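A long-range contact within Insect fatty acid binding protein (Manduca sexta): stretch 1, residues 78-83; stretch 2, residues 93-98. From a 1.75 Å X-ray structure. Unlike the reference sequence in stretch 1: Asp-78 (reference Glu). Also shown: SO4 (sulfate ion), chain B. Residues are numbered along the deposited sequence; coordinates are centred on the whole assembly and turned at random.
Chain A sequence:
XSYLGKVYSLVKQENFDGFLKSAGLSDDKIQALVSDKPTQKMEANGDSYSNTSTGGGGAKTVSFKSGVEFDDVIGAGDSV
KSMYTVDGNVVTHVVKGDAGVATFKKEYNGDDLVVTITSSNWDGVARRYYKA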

ATOM      1  N   ASP A  78      11.753   0.917  -3.023  1.00  9.42           N
ATOM      2  CA  ASP A  78      11.936   2.137  -2.254  1.00  9.82           C
ATOM      3  C   ASP A  78      12.121   1.868  -0.776  1.00 10.73           C
ATOM      4  O   ASP A  78      11.316   1.162  -0.200  1.00 11.34           O
ATOM      5  N   SER A  79      13.176   2.439  -0.193  1.00 10.53           N
ATOM      6  CA  SER A  79      13.468   2.250   1.233  1.00 15.66           C
ATOM      7  C   SER A  79      12.666   3.191   2.077  1.00 22.52           C
ATOM      8  O   SER A  79      12.730   4.383   1.876  1.00 16.45           O
ATOM      9  N   VAL A  80      11.914   2.685   3.030  1.00  7.18           N
ATOM     10  CA  VAL A  80      11.150   3.599   3.867  1.00  6.06           C
ATOM     11  C   VAL A  80      11.047   3.078   5.302  1.00 10.61           C
ATOM     12  O   VAL A  80      11.530   2.000   5.636  1.00 10.55           O
ATOM     13  N   LYS A  81      10.413   3.863   6.151  1.00  7.83           N
ATOM     14  CA  LYS A  81      10.158   3.496   7.518  1.00 11.15           C
ATOM     15  C   LYS A  81       8.623   3.299   7.410  1.00 17.81           C
ATOM     16  O   LYS A  81       7.920   4.234   7.010  1.00  9.22           O
ATOM     17  N   SER A  82       8.060   2.116   7.707  1.00 10.86           N
ATOM     18  CA  SER A  82       6.598   1.963   7.579  1.00 12.33           C
ATOM     19  C   SER A  82       5.969   1.816   8.955  1.00  8.50           C
ATOM     20  O   SER A  82       6.629   1.384   9.894  1.00 10.52           O
ATOM     21  N   MET A  83       4.702   2.153   9.080  1.00  7.56           N
ATOM     22  CA  MET A  83       4.005   1.997  10.336  1.00  8.53           C
ATOM     23  C   MET A  83       2.558   1.694   9.993  1.00 12.13           C
ATOM     24  O   MET A  83       1.905   2.510   9.346  1.00 14.09           O
ATOM     25  N   HIS A  93      -1.514   2.829   6.581  1.00  5.83           N
ATOM     26  CA  HIS A  93      -0.086   2.623   6.487  1.00  7.05           C
ATOM     27  C   HIS A  93       0.566   3.958   6.286  1.00 14.11           C
ATOM     28  O   HIS A  93       0.271   4.585   5.275  1.00 11.29           O
ATOM     29  N   VAL A  94       1.402   4.389   7.230  1.00  9.66           N
ATOM     30  CA  VAL A  94       2.069   5.668   7.106  1.00 21.33           C
ATOM     31  C   VAL A  94       3.472   5.346   6.676  1.00 12.19           C
ATOM     32  O   VAL A  94       4.066   4.455   7.282  1.00  6.84           O
ATOM     33  N   VAL A  95       4.001   6.027   5.653  1.00  7.56           N
ATOM     34  CA  VAL A  95       5.358   5.669   5.261  1.00 13.59           C
ATOM     35  C   VAL A  95       6.203   6.905   5.221  1.00 18.43           C
ATOM     36  O   VAL A  95       5.716   7.924   4.752  1.00 14.43           O
ATOM     37  N   LYS A  96       7.441   6.819   5.711  1.00  9.35           N
ATOM     38  CA  LYS A  96       8.341   7.988   5.710  1.00 12.14           C
ATOM     39  C   LYS A  96       9.545   7.664   4.850  1.00 14.62           C
ATOM     40  O   LYS A  96      10.226   6.693   5.114  1.00 10.40           O
ATOM     41  N   GLY A  97       9.820   8.440   3.816  1.00 12.79           N
ATOM     42  CA  GLY A  97      10.965   8.127   2.981  1.00 14.62           C
ATOM     43  C   GLY A  97      11.792   9.370   2.774  1.00 23.50           C
ATOM     44  O   GLY A  97      11.478  10.403   3.336  1.00 16.82           O
ATOM     45  N   ASP A  98      12.844   9.309   1.979  1.00 20.89           N
ATOM     46  CA  ASP A  98      13.642  10.515   1.777  1.00 28.18           C
ATOM     47  C   ASP A  98      12.822  11.635   1.145  1.00 15.66           C
ATOM     48  O   ASP A  98      13.019  12.833   1.425  1.00 18.00           O
TER

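Neighbouring antiparallel strands are held first by their backbones, and side chains then elaborate each face of the ladder; residues 78-83 and 93-98 of this insect fatty acid binding protein illustrate the principle. Two hydrogen-bonded pairs fix the register. Lys-96 N donates to Lys-81 O at 2.9 Å and Lys-81 N to Lys-96 O at 3.0 Å, while Val-94 N reaches Met-83 O at 2.9 Å and Met-83 N reaches Val-94 O at 3.0 Å. Between them lies the non-hydrogen-bonded pair Ser-82 and Val-95, whose CA atoms approach to 4.5 Å.

One side-chain hydrogen bond spans the strands. His-93 adopts chi1 t, which carries its imidazole closer to stretch 1 than its sideways CA-to-CB bond would suggest, and NE2 donates to Ser-82 OG at 2.9 Å. The serine, chi1 m, is buried, and its hydroxyl is also hydrogen-bonded elsewhere in the structure. The second ring nitrogen is used as well: His-93 ND1 donates to O3 of the sulfate at 2.8 Å, in an almost linear bond. Both OG and O3 lie at the ring edge, as in-plane nitrogens require. The ion probably comes from the crystallisation liquor.

Packing on this face is modest. Val-95, chi1 m, shares it with Ser-82, and its CG1 lies 3.9 Å from Ser-82 OG. Val-80, also m, brings CG2 to 4.4 Å from Val-95 CB, a loose apolar contact, and CG1 to 4.3 Å from Gly-97 CA. A CB on that glycine would sit tightly against the same methyl.

The other face carries Lys-81, Met-83, Val-94 and Lys-96, all chi1 t. The lysines pair through their bases, CB to CB at 4.4 Å, before their ends lead away; Lys-96 NZ makes a weak hydrogen bond to Gly-97 O at 3.0 Å.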

ATOM      1  CB  ASP A  78      10.700   3.041  -2.549  1.00 13.89           C
ATOM      2  CG  ASP A  78      10.491   3.165  -4.081  1.00 29.31           C
ATOM      3  OD1 ASP A  78      11.359   3.965  -4.606  1.00 41.96           O
ATOM      4  OD2 ASP A  78       9.646   2.567  -4.781  1.00 33.64           O
ATOM      5  CB  SER A  79      14.941   2.541   1.599  1.00 11.86           C
ATOM      6  OG  SER A  79      15.748   1.660   0.799  1.00 11.59           O
ATOM      7  CB  VAL A  80       9.682   3.674   3.324  1.00 20.66           C
ATOM      8  CG1 VAL A  80       9.700   4.155   1.852  1.00 17.78           C
ATOM      9  CG2 VAL A  80       8.971   2.280   3.415  1.00  9.38           C
ATOM     10  CB  LYS A  81      10.417   4.564   8.530  1.00 12.99           C
ATOM     11  CG  LYS A  81      10.326   3.997   9.897  1.00 20.39           C
ATOM     12  CD  LYS A  81      11.603   3.265  10.231  1.00 30.26           C
ATOM     13  CE  LYS A  81      12.338   3.931  11.363  1.00 42.64           C
ATOM     14  NZ  LYS A  81      13.723   3.512  11.415  1.00 25.20           N
ATOM     15  CB  SER A  82       6.238   0.608   6.829  1.00  9.89           C
ATOM     16  OG  SER A  82       6.419   0.572   5.452  1.00 13.63           O
ATOM     17  CB  MET A  83       4.104   3.177  11.341  1.00  8.92           C
ATOM     18  CG  MET A  83       3.678   2.791  12.741  1.00 31.46           C
ATOM     19  SD  MET A  83       2.030   3.415  12.970  1.00 26.76           S
ATOM     20  CE  MET A  83       2.399   4.934  13.764  1.00 36.09           C
ATOM     21  CB  HIS A  93       0.123   1.842   5.186  1.00  9.03           C
ATOM     22  CG  HIS A  93       1.490   1.343   4.892  1.00 14.37           C
ATOM     23  ND1 HIS A  93       1.767   0.516   3.727  1.00  8.73           N
ATOM     24  CD2 HIS A  93       2.622   1.549   5.565  1.00 17.47           C
ATOM     25  CE1 HIS A  93       3.059   0.241   3.809  1.00  8.91           C
ATOM     26  NE2 HIS A  93       3.617   0.837   4.844  1.00 19.45           N
ATOM     27  CB  VAL A  94       2.129   6.474   8.395  1.00 17.38           C
ATOM     28  CG1 VAL A  94       2.865   7.829   8.186  1.00 15.86           C
ATOM     29  CG2 VAL A  94       0.740   6.611   8.989  1.00 18.63           C
ATOM     30  CB  VAL A  95       5.439   4.922   3.919  1.00 16.27           C
ATOM     31  CG1 VAL A  95       4.552   3.674   3.896  1.00 11.74           C
ATOM     32  CG2 VAL A  95       4.977   5.844   2.838  1.00 21.08           C
ATOM     33  CB  LYS A  96       8.781   8.469   7.160  1.00 17.14           C
ATOM     34  CG  LYS A  96       9.947   9.455   7.233  1.00 99.61           C
ATOM     35  CD  LYS A  96       9.968  10.443   6.097  1.00 44.23           C
ATOM     36  CE  LYS A  96      11.181  11.301   6.274  1.00 99.77           C
ATOM     37  NZ  LYS A  96      11.139  12.467   5.420  1.00 86.56           N
ATOM     38  CB  ASP A  98      14.687  10.280   0.659  1.00 27.32           C
ATOM     39  CG  ASP A  98      15.817   9.392   0.958  1.00 68.53           C
ATOM     40  OD1 ASP A  98      16.387   9.670   2.114  1.00 53.63           O
ATOM     41  OD2 ASP A  98      16.160   8.537   0.167  1.00 99.97           O
TER
HETATM   42  S   SO4 B 200       0.156  -1.732   1.634  1.00 76.87           S
HETATM   43  O1  SO4 B 200      -0.178  -2.241   2.970  1.00 56.01           O
HETATM   44  O2  SO4 B 200      -0.840  -2.173   0.680  1.00100.00           O
HETATM   45  O3  SO4 B 200       0.146  -0.263   1.615  1.00 69.51           O
HETATM   46  O4  SO4 B 200       1.493  -2.257   1.235  1.00 66.10           O